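Local structure of extracellular solute-binding protein, family 7 (Colwellia psychrerythraea, 4PET) at residues A[134-139]-A[322-327]; A[60-65]-A[258-263]; A[49-54]-A[266-271]; A[45-50]-A[90-95]. The protein binds pyruvate and a calcium ion, probably as the periplasmic component that captures small organic acids for a TRAP transporter. All blocks are in the same frame, centred on the assembly; numbering follows the deposited sequence.

Contact 1: A[134-139]-A[322-327]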
loop_
_atom_site.group_PDB
_atom_site.type_symbol
_atom_site.label_atom_id
_atom_site.label_comp_id
_atom_site.label_asym_id
_atom_site.label_seq_id
_atom_site.Cartn_x
_atom_site.Cartn_y
_atom_site.Cartn_z
ATOM N N LYS A 134 17.520 -6.343 -9.697
ATOM C CA LYS A 134 17.863 -7.307 -10.743
ATOM C C LYS A 134 19.376 -7.245 -11.052
ATOM O O LYS A 134 20.022 -8.285 -11.258
ATOM C CB LYS A 134 17.043 -6.985 -12.004
ATOM C CG LYS A 134 17.348 -7.860 -13.222
ATOM C CD LYS A 134 16.503 -7.403 -14.431
ATOM C CE LYS A 134 16.495 -8.440 -15.516
ATOM N NZ LYS A 134 17.850 -8.763 -15.973
ATOM N N LYS A 135 19.936 -6.029 -11.070
ATOM C CA LYS A 135 21.381 -5.876 -11.329
ATOM C C LYS A 135 22.213 -6.504 -10.186
ATOM O O LYS A 135 23.290 -7.016 -10.417
ATOM C CB LYS A 135 21.803 -4.407 -11.483
ATOM C CG LYS A 135 21.389 -3.738 -12.756
ATOM C CD LYS A 135 22.383 -2.627 -13.160
ATOM C CE LYS A 135 22.106 -1.305 -12.426
ATOM N NZ LYS A 135 21.685 -0.151 -13.312
ATOM N N VAL A 136 21.720 -6.453 -8.961
ATOM C CA VAL A 136 22.457 -7.041 -7.836
ATOM C C VAL A 136 22.323 -8.559 -7.871
ATOM O O VAL A 136 23.311 -9.267 -7.726
ATOM C CB VAL A 136 21.991 -6.460 -6.466
ATOM C CG1 VAL A 136 22.466 -7.333 -5.296
ATOM C CG2 VAL A 136 22.489 -5.002 -6.329
ATOM N N TYR A 137 21.111 -9.054 -8.102
ATOM C CA TYR A 137 20.835 -10.474 -7.957
ATOM C C TYR A 137 21.147 -11.336 -9.172
ATOM O O TYR A 137 21.394 -12.543 -9.030
ATOM C CB TYR A 137 19.363 -10.695 -7.495
ATOM C CG TYR A 137 19.212 -10.595 -5.989
ATOM C CD1 TYR A 137 19.407 -11.709 -5.174
ATOM C CD2 TYR A 137 18.892 -9.400 -5.383
ATOM C CE1 TYR A 137 19.287 -11.631 -3.816
ATOM C CE2 TYR A 137 18.774 -9.313 -4.009
ATOM C CZ TYR A 137 18.995 -10.433 -3.227
ATOM O OH TYR A 137 18.856 -10.393 -1.844
ATOM N N ASP A 138 21.156 -10.729 -10.352
ATOM C CA ASP A 138 21.425 -11.469 -11.602
ATOM C C ASP A 138 22.753 -12.174 -11.565
ATOM O O ASP A 138 22.922 -13.218 -12.198
ATOM C CB ASP A 138 21.454 -10.567 -12.847
ATOM C CG ASP A 138 20.069 -10.394 -13.493
ATOM O OD1 ASP A 138 19.101 -11.069 -13.060
ATOM O OD2 ASP A 138 19.958 -9.580 -14.451
ATOM N N GLN A 139 23.713 -11.568 -10.890
ATOM C CA GLN A 139 25.045 -12.154 -10.816
ATOM C C GLN A 139 25.000 -13.539 -10.174
ATOM O O GLN A 139 25.895 -14.339 -10.393
ATOM C CB GLN A 139 25.988 -11.226 -10.051
ATOM C CG GLN A 139 25.668 -11.112 -8.592
ATOM C CD GLN A 139 26.568 -10.123 -7.897
ATOM O OE1 GLN A 139 27.745 -10.414 -7.644
ATOM N NE2 GLN A 139 26.029 -8.940 -7.585
ATOM N N ASP A 322 32.014 1.263 -2.929
ATOM C CA ASP A 322 31.496 0.462 -4.031
ATOM C C ASP A 322 30.540 1.279 -4.880
ATOM O O ASP A 322 29.588 1.858 -4.357
ATOM C CB ASP A 322 30.808 -0.799 -3.487
ATOM C CG ASP A 322 30.341 -1.730 -4.586
ATOM O OD1 ASP A 322 31.185 -2.372 -5.235
ATOM O OD2 ASP A 322 29.126 -1.840 -4.797
ATOM N N PRO A 323 30.777 1.327 -6.195
ATOM C CA PRO A 323 29.946 2.186 -7.043
ATOM C C PRO A 323 28.508 1.695 -7.150
ATOM O O PRO A 323 27.602 2.521 -7.293
ATOM C CB PRO A 323 30.640 2.133 -8.409
ATOM C CG PRO A 323 32.017 1.564 -8.141
ATOM C CD PRO A 323 31.866 0.684 -6.952
HETATM N N MSE A 324 28.281 0.387 -7.059
HETATM C CA MSE A 324 26.911 -0.121 -7.077
HETATM C C MSE A 324 26.145 0.300 -5.802
HETATM O O MSE A 324 24.928 0.593 -5.858
HETATM C CB MSE A 324 26.906 -1.646 -7.212
HETATM C CG MSE A 324 25.495 -2.254 -7.260
HETATM SE SE MSE A 324 24.345 -1.416 -8.604
HETATM C CE MSE A 324 25.281 -1.948 -10.190
ATOM N N THR A 325 26.852 0.310 -4.673
ATOM C CA THR A 325 26.302 0.808 -3.405
ATOM C C THR A 325 25.989 2.296 -3.488
ATOM O O THR A 325 24.976 2.768 -2.973
ATOM C CB THR A 325 27.289 0.610 -2.255
ATOM O OG1 THR A 325 27.731 -0.756 -2.234
ATOM C CG2 THR A 325 26.634 0.993 -0.889
ATOM N N ALA A 326 26.871 3.052 -4.131
ATOM C CA ALA A 326 26.637 4.483 -4.238
ATOM C C ALA A 326 25.389 4.696 -5.081
ATOM O O ALA A 326 24.538 5.544 -4.752
ATOM C CB ALA A 326 27.868 5.208 -4.815
ATOM N N GLU A 327 25.250 3.894 -6.133
ATOM C CA GLU A 327 24.134 4.042 -7.042
ATOM C C GLU A 327 22.842 3.709 -6.331
ATOM O O GLU A 327 21.834 4.428 -6.452
ATOM C CB GLU A 327 24.272 3.154 -8.292
ATOM C CG GLU A 327 23.142 3.432 -9.294
ATOM C CD GLU A 327 23.137 2.534 -10.540
ATOM O OE1 GLU A 327 24.089 1.747 -10.754
ATOM O OE2 GLU A 327 22.148 2.612 -11.307
#
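Lys135 meets two residues of 322-327 with the end of its chain. Its CE lies 3.9 Å from CE of the selenomethionine Met324, the two side chains crossing obliquely, while NZ goes on to OE2 of Glu327 at 3.4 Å, a salt bridge whose hydrogen bond is weak. The chain of Lys135, bent at chi3 (-83°) and chi4, crosses the extended Glu327 chain at about a right angle. With a glutamine in place of Glu327, NZ of Lys135 would probably lose its ion-pair partner across this contact and be freer to swing into solvent. Next along the helix, Val136 lies deeper: its CG2 rests 4.2 Å from Met324 CG, an apolar contact. These contacts set helix 129-137, near its C-terminal part, against the first turn of the long helix 323-353, and Asp322 is the N-cap of the latter, its OD2 accepting from Thr325 N at 3.1 Å. Tyr137 turns from this interface into the protein, where its OH bonds to Gln242 NE2. Gln139 folds back, its NE2 donating to Val136 O at 2.7 Å with the donor in the carbonyl plane, on a lone pair.

Contact 2: A[60-65]-A[258-263]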
loop_
_atom_site.group_PDB
_atom_site.type_symbol
_atom_site.label_atom_id
_atom_site.label_comp_id
_atom_site.label_asym_id
_atom_site.label_seq_id
_atom_site.Cartn_x
_atom_site.Cartn_y
_atom_site.Cartn_z
ATOM N N ASN A 60 -4.455 -24.127 -13.342
ATOM C CA ASN A 60 -5.215 -25.365 -13.373
ATOM C C ASN A 60 -4.340 -26.583 -13.068
ATOM O O ASN A 60 -4.454 -27.598 -13.752
ATOM C CB ASN A 60 -5.858 -25.568 -14.737
ATOM C CG ASN A 60 -6.940 -26.623 -14.730
ATOM O OD1 ASN A 60 -7.485 -26.979 -13.691
ATOM N ND2 ASN A 60 -7.275 -27.113 -15.911
ATOM N N GLY A 61 -3.447 -26.449 -12.095
ATOM C CA GLY A 61 -2.587 -27.539 -11.650
ATOM C C GLY A 61 -1.302 -27.763 -12.437
ATOM O O GLY A 61 -0.528 -28.676 -12.133
ATOM N N ARG A 62 -1.064 -26.957 -13.464
ATOM C CA ARG A 62 0.145 -27.118 -14.289
ATOM C C ARG A 62 1.408 -26.658 -13.578
ATOM O O ARG A 62 2.501 -27.141 -13.877
ATOM C CB ARG A 62 0.030 -26.359 -15.604
ATOM C CG ARG A 62 -0.964 -26.942 -16.583
ATOM C CD ARG A 62 -1.025 -26.059 -17.822
ATOM N NE ARG A 62 -1.688 -24.793 -17.524
ATOM C CZ ARG A 62 -1.440 -23.644 -18.149
ATOM N NH1 ARG A 62 -0.527 -23.590 -19.102
ATOM N NH2 ARG A 62 -2.098 -22.541 -17.809
ATOM N N LEU A 63 1.282 -25.698 -12.671
ATOM C CA LEU A 63 2.393 -25.375 -11.785
ATOM C C LEU A 63 1.958 -25.480 -10.331
ATOM O O LEU A 63 1.086 -24.737 -9.898
ATOM C CB LEU A 63 2.952 -23.973 -12.068
ATOM C CG LEU A 63 4.092 -23.488 -11.183
ATOM C CD1 LEU A 63 5.312 -24.423 -11.241
ATOM C CD2 LEU A 63 4.503 -22.078 -11.548
ATOM N N THR A 64 2.556 -26.416 -9.595
ATOM C CA THR A 64 2.339 -26.485 -8.163
ATOM C C THR A 64 3.645 -26.344 -7.347
ATOM O O THR A 64 4.724 -26.859 -7.712
ATOM C CB THR A 64 1.647 -27.776 -7.771
ATOM O OG1 THR A 64 2.544 -28.850 -7.957
ATOM C CG2 THR A 64 0.388 -28.004 -8.621
ATOM N N ILE A 65 3.518 -25.650 -6.227
ATOM C CA ILE A 65 4.660 -25.287 -5.419
ATOM C C ILE A 65 4.471 -25.813 -3.972
ATOM O O ILE A 65 3.608 -25.326 -3.224
ATOM C CB ILE A 65 4.858 -23.783 -5.439
ATOM C CG1 ILE A 65 4.955 -23.247 -6.883
ATOM C CG2 ILE A 65 6.102 -23.398 -4.699
ATOM C CD1 ILE A 65 4.621 -21.823 -6.994
ATOM N N GLN A 258 5.108 -18.498 -16.497
ATOM C CA GLN A 258 5.994 -17.455 -15.983
ATOM C C GLN A 258 5.202 -16.243 -15.488
ATOM O O GLN A 258 5.497 -15.667 -14.421
ATOM C CB GLN A 258 6.971 -16.988 -17.049
ATOM C CG GLN A 258 7.976 -18.052 -17.466
ATOM C CD GLN A 258 8.936 -17.583 -18.547
ATOM O OE1 GLN A 258 8.763 -16.513 -19.131
ATOM N NE2 GLN A 258 9.943 -18.400 -18.839
ATOM N N LYS A 259 4.243 -15.800 -16.291
ATOM C CA LYS A 259 3.464 -14.624 -15.917
ATOM C C LYS A 259 2.581 -14.907 -14.699
ATOM O O LYS A 259 2.417 -14.056 -13.815
ATOM C CB LYS A 259 2.598 -14.156 -17.096
ATOM C CG LYS A 259 1.994 -12.803 -16.875
ATOM C CD LYS A 259 3.093 -11.753 -16.889
ATOM C CE LYS A 259 2.555 -10.400 -16.470
ATOM N NZ LYS A 259 3.549 -9.289 -16.582
ATOM N N ILE A 260 2.005 -16.100 -14.668
ATOM C CA ILE A 260 1.135 -16.482 -13.567
ATOM C C ILE A 260 1.935 -16.400 -12.258
ATOM O O ILE A 260 1.476 -15.863 -11.267
ATOM C CB ILE A 260 0.547 -17.885 -13.812
ATOM C CG1 ILE A 260 -0.611 -17.768 -14.806
ATOM C CG2 ILE A 260 0.068 -18.554 -12.503
ATOM C CD1 ILE A 260 -1.283 -19.057 -15.182
ATOM N N LEU A 261 3.156 -16.936 -12.299
ATOM C CA LEU A 261 4.035 -16.945 -11.166
ATOM C C LEU A 261 4.317 -15.511 -10.739
ATOM O O LEU A 261 4.120 -15.168 -9.577
ATOM C CB LEU A 261 5.319 -17.713 -11.510
ATOM C CG LEU A 261 6.369 -17.769 -10.395
ATOM C CD1 LEU A 261 5.866 -18.645 -9.228
ATOM C CD2 LEU A 261 7.692 -18.260 -10.911
ATOM N N THR A 262 4.773 -14.651 -11.648
ATOM C CA THR A 262 5.163 -13.297 -11.231
ATOM C C THR A 262 3.978 -12.456 -10.759
ATOM O O THR A 262 4.093 -11.679 -9.798
ATOM C CB THR A 262 5.967 -12.567 -12.331
ATOM O OG1 THR A 262 5.187 -12.489 -13.514
ATOM C CG2 THR A 262 7.194 -13.338 -12.648
ATOM N N VAL A 263 2.814 -12.622 -11.392
ATOM C CA VAL A 263 1.637 -11.889 -10.915
ATOM C C VAL A 263 1.188 -12.453 -9.546
ATOM O O VAL A 263 0.793 -11.684 -8.659
ATOM C CB VAL A 263 0.475 -11.875 -11.947
ATOM C CG1 VAL A 263 -0.772 -11.206 -11.351
ATOM C CG2 VAL A 263 0.868 -11.092 -13.245
#
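Leu261 of helix 255-290 packs on Leu63 and Ile65 of strand 63-68. Its CB already stands 4.4 Å from Leu63 CD2. CG is anti to the backbone N (chi1 178°), which carries the branch point along the strand rather than straight at it, and CD1 then does most of the touching. This methyl sits 4.4 Å from Leu63 CD2 and 4.1 Å from Ile65 CD1, so it rests beside two residues that point from the same side of the strand; the Ile65 and Leu261 side chains cross at about a right angle. Trp31 on strand 29-35, Met90 on strand 90-93 and Tyr250 also pack on Leu261. Strand 63-68 is an edge strand of a five-stranded sheet ordered 2-1-3-5-4, the pattern of type II periplasmic binding proteins, and it completes a beta-alpha-beta crossover from strand 29-35 through helix 44-58, which ends in a Schellman motif at Asn60. Just before the strand, Arg62 brings NH2 to 4.4 Å from Ile260 CD1, which approaches the guanidinium obliquely. The charge itself is held elsewhere: NH1 forms a salt bridge with Asp256, and NE donates to Ser59 O. Ile260 is additionally covered by Met58 of its own chain and by Met58 of the second subunit.

Contact 3: A[49-54]-A[266-271]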
loop_
_atom_site.group_PDB
_atom_site.type_symbol
_atom_site.label_atom_id
_atom_site.label_comp_id
_atom_site.label_asym_id
_atom_site.label_seq_id
_atom_site.Cartn_x
_atom_site.Cartn_y
_atom_site.Cartn_z
ATOM N N LYS A 49 1.808 -19.442 1.179
ATOM C CA LYS A 49 0.688 -20.335 0.929
ATOM C C LYS A 49 -0.276 -19.672 -0.073
ATOM O O LYS A 49 -0.723 -20.299 -1.006
ATOM C CB LYS A 49 -0.030 -20.643 2.251
ATOM C CG LYS A 49 0.678 -21.616 3.168
ATOM C CD LYS A 49 -0.106 -21.724 4.524
ATOM C CE LYS A 49 0.609 -22.509 5.617
ATOM N NZ LYS A 49 1.899 -21.899 6.112
ATOM N N ASN A 50 -0.618 -18.410 0.176
ATOM C CA ASN A 50 -1.476 -17.632 -0.711
ATOM C C ASN A 50 -0.909 -17.623 -2.140
ATOM O O ASN A 50 -1.637 -17.802 -3.115
ATOM C CB ASN A 50 -1.607 -16.189 -0.183
ATOM C CG ASN A 50 -2.409 -16.104 1.107
ATOM O OD1 ASN A 50 -3.043 -17.080 1.530
ATOM N ND2 ASN A 50 -2.404 -14.924 1.730
HETATM N N MSE A 51 0.402 -17.446 -2.247
HETATM C CA MSE A 51 1.056 -17.382 -3.546
HETATM C C MSE A 51 0.903 -18.737 -4.232
HETATM O O MSE A 51 0.392 -18.839 -5.354
HETATM C CB MSE A 51 2.510 -16.964 -3.376
HETATM C CG MSE A 51 3.281 -16.801 -4.694
HETATM SE SE MSE A 51 3.896 -18.539 -5.433
HETATM C CE MSE A 51 5.110 -19.142 -4.014
ATOM N N ALA A 52 1.280 -19.794 -3.524
ATOM C CA ALA A 52 1.191 -21.143 -4.056
ATOM C C ALA A 52 -0.216 -21.553 -4.458
ATOM O O ALA A 52 -0.396 -22.287 -5.436
ATOM C CB ALA A 52 1.722 -22.133 -3.033
ATOM N N LYS A 53 -1.215 -21.154 -3.677
ATOM C CA LYS A 53 -2.586 -21.502 -4.001
ATOM C C LYS A 53 -3.021 -20.765 -5.268
ATOM O O LYS A 53 -3.614 -21.355 -6.158
ATOM C CB LYS A 53 -3.532 -21.176 -2.823
ATOM C CG LYS A 53 -4.956 -21.575 -3.099
ATOM C CD LYS A 53 -5.774 -21.576 -1.815
ATOM C CE LYS A 53 -7.225 -21.985 -2.049
ATOM N NZ LYS A 53 -7.985 -21.901 -0.763
HETATM N N MSE A 54 -2.691 -19.483 -5.359
HETATM C CA MSE A 54 -3.072 -18.689 -6.515
HETATM C C MSE A 54 -2.458 -19.281 -7.776
HETATM O O MSE A 54 -3.103 -19.320 -8.810
HETATM C CB MSE A 54 -2.561 -17.256 -6.373
HETATM C CG MSE A 54 -3.339 -16.426 -5.459
HETATM SE SE MSE A 54 -2.660 -14.671 -5.626
HETATM C CE MSE A 54 -1.392 -14.603 -4.235
ATOM N N LYS A 266 3.387 -10.898 -6.906
ATOM C CA LYS A 266 3.010 -9.493 -6.686
ATOM C C LYS A 266 1.733 -9.353 -5.812
ATOM O O LYS A 266 1.690 -8.583 -4.850
ATOM C CB LYS A 266 2.819 -8.783 -8.029
ATOM C CG LYS A 266 2.094 -7.448 -7.900
ATOM C CD LYS A 266 2.060 -6.751 -9.233
ATOM C CE LYS A 266 3.431 -6.298 -9.674
ATOM N NZ LYS A 266 3.357 -5.576 -10.982
ATOM N N ALA A 267 0.692 -10.084 -6.189
ATOM C CA ALA A 267 -0.571 -10.053 -5.457
ATOM C C ALA A 267 -0.368 -10.521 -4.025
ATOM O O ALA A 267 -0.836 -9.868 -3.101
ATOM C CB ALA A 267 -1.589 -10.918 -6.151
ATOM N N ALA A 268 0.356 -11.633 -3.830
ATOM C CA ALA A 268 0.556 -12.154 -2.462
ATOM C C ALA A 268 1.327 -11.151 -1.635
ATOM O O ALA A 268 1.078 -10.991 -0.464
ATOM C CB ALA A 268 1.298 -13.535 -2.478
ATOM N N ALA A 269 2.315 -10.500 -2.241
ATOM C CA ALA A 269 3.142 -9.543 -1.533
ATOM C C ALA A 269 2.350 -8.285 -1.120
ATOM O O ALA A 269 2.473 -7.809 0.003
ATOM C CB ALA A 269 4.335 -9.135 -2.393
ATOM N N TYR A 270 1.561 -7.730 -2.036
ATOM C CA TYR A 270 0.749 -6.594 -1.685
ATOM C C TYR A 270 -0.241 -6.954 -0.579
ATOM O O TYR A 270 -0.381 -6.214 0.375
ATOM C CB TYR A 270 -0.024 -6.143 -2.902
ATOM C CG TYR A 270 0.698 -5.161 -3.809
ATOM C CD1 TYR A 270 1.076 -3.907 -3.338
ATOM C CD2 TYR A 270 0.923 -5.464 -5.140
ATOM C CE1 TYR A 270 1.666 -2.979 -4.173
ATOM C CE2 TYR A 270 1.493 -4.525 -6.007
ATOM C CZ TYR A 270 1.859 -3.295 -5.517
ATOM O OH TYR A 270 2.402 -2.374 -6.371
ATOM N N ASP A 271 -0.949 -8.071 -0.726
ATOM C CA ASP A 271 -1.898 -8.497 0.300
ATOM C C ASP A 271 -1.221 -8.674 1.644
ATOM O O ASP A 271 -1.842 -8.435 2.669
ATOM C CB ASP A 271 -2.541 -9.824 -0.044
ATOM C CG ASP A 271 -3.753 -9.686 -0.954
ATOM O OD1 ASP A 271 -4.391 -8.603 -1.028
ATOM O OD2 ASP A 271 -4.080 -10.701 -1.600
HETATM O O HOH W 1 -0.478 -12.759 0.991
#
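The Asn50 amide reaches Ala268 through one water: ND2 donates to it at 3.0 Å, and the water donates in turn to Ala268 O at 2.8 Å. The other flat group, the Tyr270 ring, has Lys266 CD at its edge and in its plane, and His121 meets it edge-to-face; it lies on the side of helix 255-290 turned from helix 44-58, and its OH bonds to Asp271 and Ser274 of the second subunit. The direct side-chain packing between the helices is apolar. Met51 touches with its base alone, CB lying 3.7 Å from Ala268 CB, before the bent chain leads off to the sheet. Met54 comes across with its tip. Chi1 (-77°), with CG anti to the carbonyl carbon, and the extended chi2 bring SE to 3.9 Å from Ala267 CB, and the bend at chi3 then turns CE onto Ala268 CB at only 3.4 Å, tighter than usual carbon contact. The axes of 49-54 and 266-271 approach to 8.8 Å and run roughly antiparallel, at 149°. Helix 255-290 also faces its copy in the dimer, where Lys266 pairs with Asp271 of the second subunit and Asp271 with Lys266 of that subunit. The two small alanine methyls let the helices come close and leave room for the Met54 tip, which is pressed tightly on Ala268, while the single polar link at the side depends on water.

Contact 4: A[45-50]-A[90-95]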
loop_
_atom_site.group_PDB
_atom_site.type_symbol
_atom_site.label_atom_id
_atom_site.label_comp_id
_atom_site.label_asym_id
_atom_site.label_seq_id
_atom_site.Cartn_x
_atom_site.Cartn_y
_atom_site.Cartn_z
ATOM N N GLY A 45 4.135 -16.830 6.552
ATOM C CA GLY A 45 3.760 -18.126 6.021
ATOM C C GLY A 45 2.446 -18.066 5.251
ATOM O O GLY A 45 2.200 -18.923 4.409
ATOM N N ASP A 46 1.598 -17.070 5.519
ATOM C CA ASP A 46 0.353 -16.914 4.730
ATOM C C ASP A 46 0.666 -16.418 3.304
ATOM O O ASP A 46 0.057 -16.866 2.329
ATOM C CB ASP A 46 -0.659 -15.978 5.435
ATOM C CG ASP A 46 -1.243 -16.574 6.709
ATOM O OD1 ASP A 46 -1.500 -17.787 6.754
ATOM O OD2 ASP A 46 -1.369 -15.840 7.702
ATOM N N ALA A 47 1.654 -15.535 3.170
ATOM C CA ALA A 47 2.022 -15.004 1.841
ATOM C C ALA A 47 2.506 -16.082 0.874
ATOM O O ALA A 47 2.187 -16.042 -0.305
ATOM C CB ALA A 47 3.077 -13.911 1.968
ATOM N N THR A 48 3.310 -17.015 1.376
ATOM C CA THR A 48 3.769 -18.140 0.575
ATOM C C THR A 48 2.630 -19.096 0.203
ATOM O O THR A 48 2.489 -19.515 -0.952
ATOM C CB THR A 48 4.938 -18.903 1.297
ATOM O OG1 THR A 48 4.574 -19.254 2.646
ATOM C CG2 THR A 48 6.202 -18.054 1.333
ATOM N N LYS A 49 1.808 -19.442 1.179
ATOM C CA LYS A 49 0.688 -20.335 0.929
ATOM C C LYS A 49 -0.276 -19.672 -0.073
ATOM O O LYS A 49 -0.723 -20.299 -1.006
ATOM C CB LYS A 49 -0.030 -20.643 2.251
ATOM C CG LYS A 49 0.678 -21.616 3.168
ATOM C CD LYS A 49 -0.106 -21.724 4.524
ATOM C CE LYS A 49 0.609 -22.509 5.617
ATOM N NZ LYS A 49 1.899 -21.899 6.112
ATOM N N ASN A 50 -0.618 -18.410 0.176
ATOM C CA ASN A 50 -1.476 -17.632 -0.711
ATOM C C ASN A 50 -0.909 -17.623 -2.140
ATOM O O ASN A 50 -1.637 -17.802 -3.115
ATOM C CB ASN A 50 -1.607 -16.189 -0.183
ATOM C CG ASN A 50 -2.409 -16.104 1.107
ATOM O OD1 ASN A 50 -3.043 -17.080 1.530
ATOM N ND2 ASN A 50 -2.404 -14.924 1.730
HETATM N N MSE A 90 12.443 -21.966 -5.546
HETATM C CA MSE A 90 12.043 -20.690 -4.966
HETATM C C MSE A 90 12.352 -20.586 -3.493
HETATM O O MSE A 90 12.512 -21.593 -2.794
HETATM C CB MSE A 90 10.519 -20.475 -5.112
HETATM C CG MSE A 90 10.040 -20.352 -6.509
HETATM SE SE MSE A 90 8.088 -20.124 -6.483
HETATM C CE MSE A 90 8.168 -18.309 -5.843
ATOM N N GLY A 91 12.402 -19.349 -3.016
ATOM C CA GLY A 91 12.561 -19.114 -1.593
ATOM C C GLY A 91 11.679 -17.945 -1.183
ATOM O O GLY A 91 11.184 -17.201 -2.038
ATOM N N HIS A 92 11.504 -17.792 0.124
ATOM C CA HIS A 92 10.854 -16.645 0.723
ATOM C C HIS A 92 11.605 -16.293 2.010
ATOM O O HIS A 92 11.833 -17.140 2.916
ATOM C CB HIS A 92 9.346 -16.908 0.909
ATOM C CG HIS A 92 8.568 -15.691 1.296
ATOM N ND1 HIS A 92 8.140 -15.473 2.589
ATOM C CD2 HIS A 92 8.161 -14.611 0.591
ATOM C CE1 HIS A 92 7.479 -14.344 2.661
ATOM N NE2 HIS A 92 7.481 -13.789 1.454
ATOM N N SER A 93 12.065 -15.047 2.062
ATOM C CA SER A 93 13.008 -14.638 3.094
ATOM C C SER A 93 13.091 -13.110 3.122
ATOM O O SER A 93 12.114 -12.435 2.839
ATOM C CB SER A 93 14.365 -15.272 2.812
ATOM O OG SER A 93 15.173 -15.363 3.964
ATOM N N ALA A 94 14.228 -12.578 3.548
ATOM C CA ALA A 94 14.462 -11.157 3.498
ATOM C C ALA A 94 15.822 -10.896 2.865
ATOM O O ALA A 94 16.791 -11.535 3.224
ATOM C CB ALA A 94 14.409 -10.540 4.820
ATOM N N SER A 95 15.859 -9.948 1.939
ATOM C CA SER A 95 17.093 -9.595 1.212
ATOM C C SER A 95 18.222 -9.216 2.159
ATOM O O SER A 95 19.388 -9.566 1.933
ATOM C CB SER A 95 16.814 -8.420 0.243
ATOM O OG SER A 95 17.904 -8.193 -0.645
#
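His92 and Thr48 bury most of this contact, with Ala47 adding a smaller share. Thr48 presents its methyl: CG2 lies 3.3 Å from His92 CG and 3.4 Å from His92 CB, and also comes near ND1, so it is wedged obliquely against the root of the imidazole. The torsion of Thr48 (chi1 52°) sets CG2 anti to the carbonyl carbon and points OG1 another way, to a hydrogen bond with Glu35 OE1. Ala47 CB stands further along the ring, 4.4 Å from His92 NE2. His92 lies on strand 90-93, the middle strand of the five-stranded sheet; its CB points toward helix 44-58, and with CG anti to the backbone N (chi1 -170°) the ring extends on from the strand. There both ring nitrogens are engaged: NE2 pairs with Gly147 O and ND1 with Trp37 NE1, while the Trp37 and Phe243 rings meet the imidazole with their planes inclined to it. Were His92 replaced by an alanine, Gly147 O and Trp37 NE1 would probably lose these partners and the Thr48 methyl would be left beside a gap. A carbonyl at one nitrogen and an indole N-H at the other are consistent with a neutral imidazole protonated on NE2, its rotation probably fixed by the two bonds, while the Thr48 methyl packs against its CB and CG.

How the contacts relate
Contacts 2, 3 and 4 form one packed region on a single side of the chain's centre. Contacts 3 and 4, with centres 9 Å apart, share Lys49 and Asn50; contacts 2 and 3, their centres 11 Å apart, are joined by Ile65 CD1 against Met51 SE at 3.7 Å. Met90, on the strand of contact 4, bridges back to contact 2, its SE 3.8 Å from Leu261 CD1. Contact 1 stands apart, its centre 23 Å from that of contact 4, yet Tyr137 OH and Ser95 OG, 2.7 Å apart, probably hydrogen-bond. Contact 4 comes near the ligand site: the His92 side chain is about 9 Å from pyruvate and about 13 Å from the bound calcium. Contacts 2 and 3 touch the second subunit.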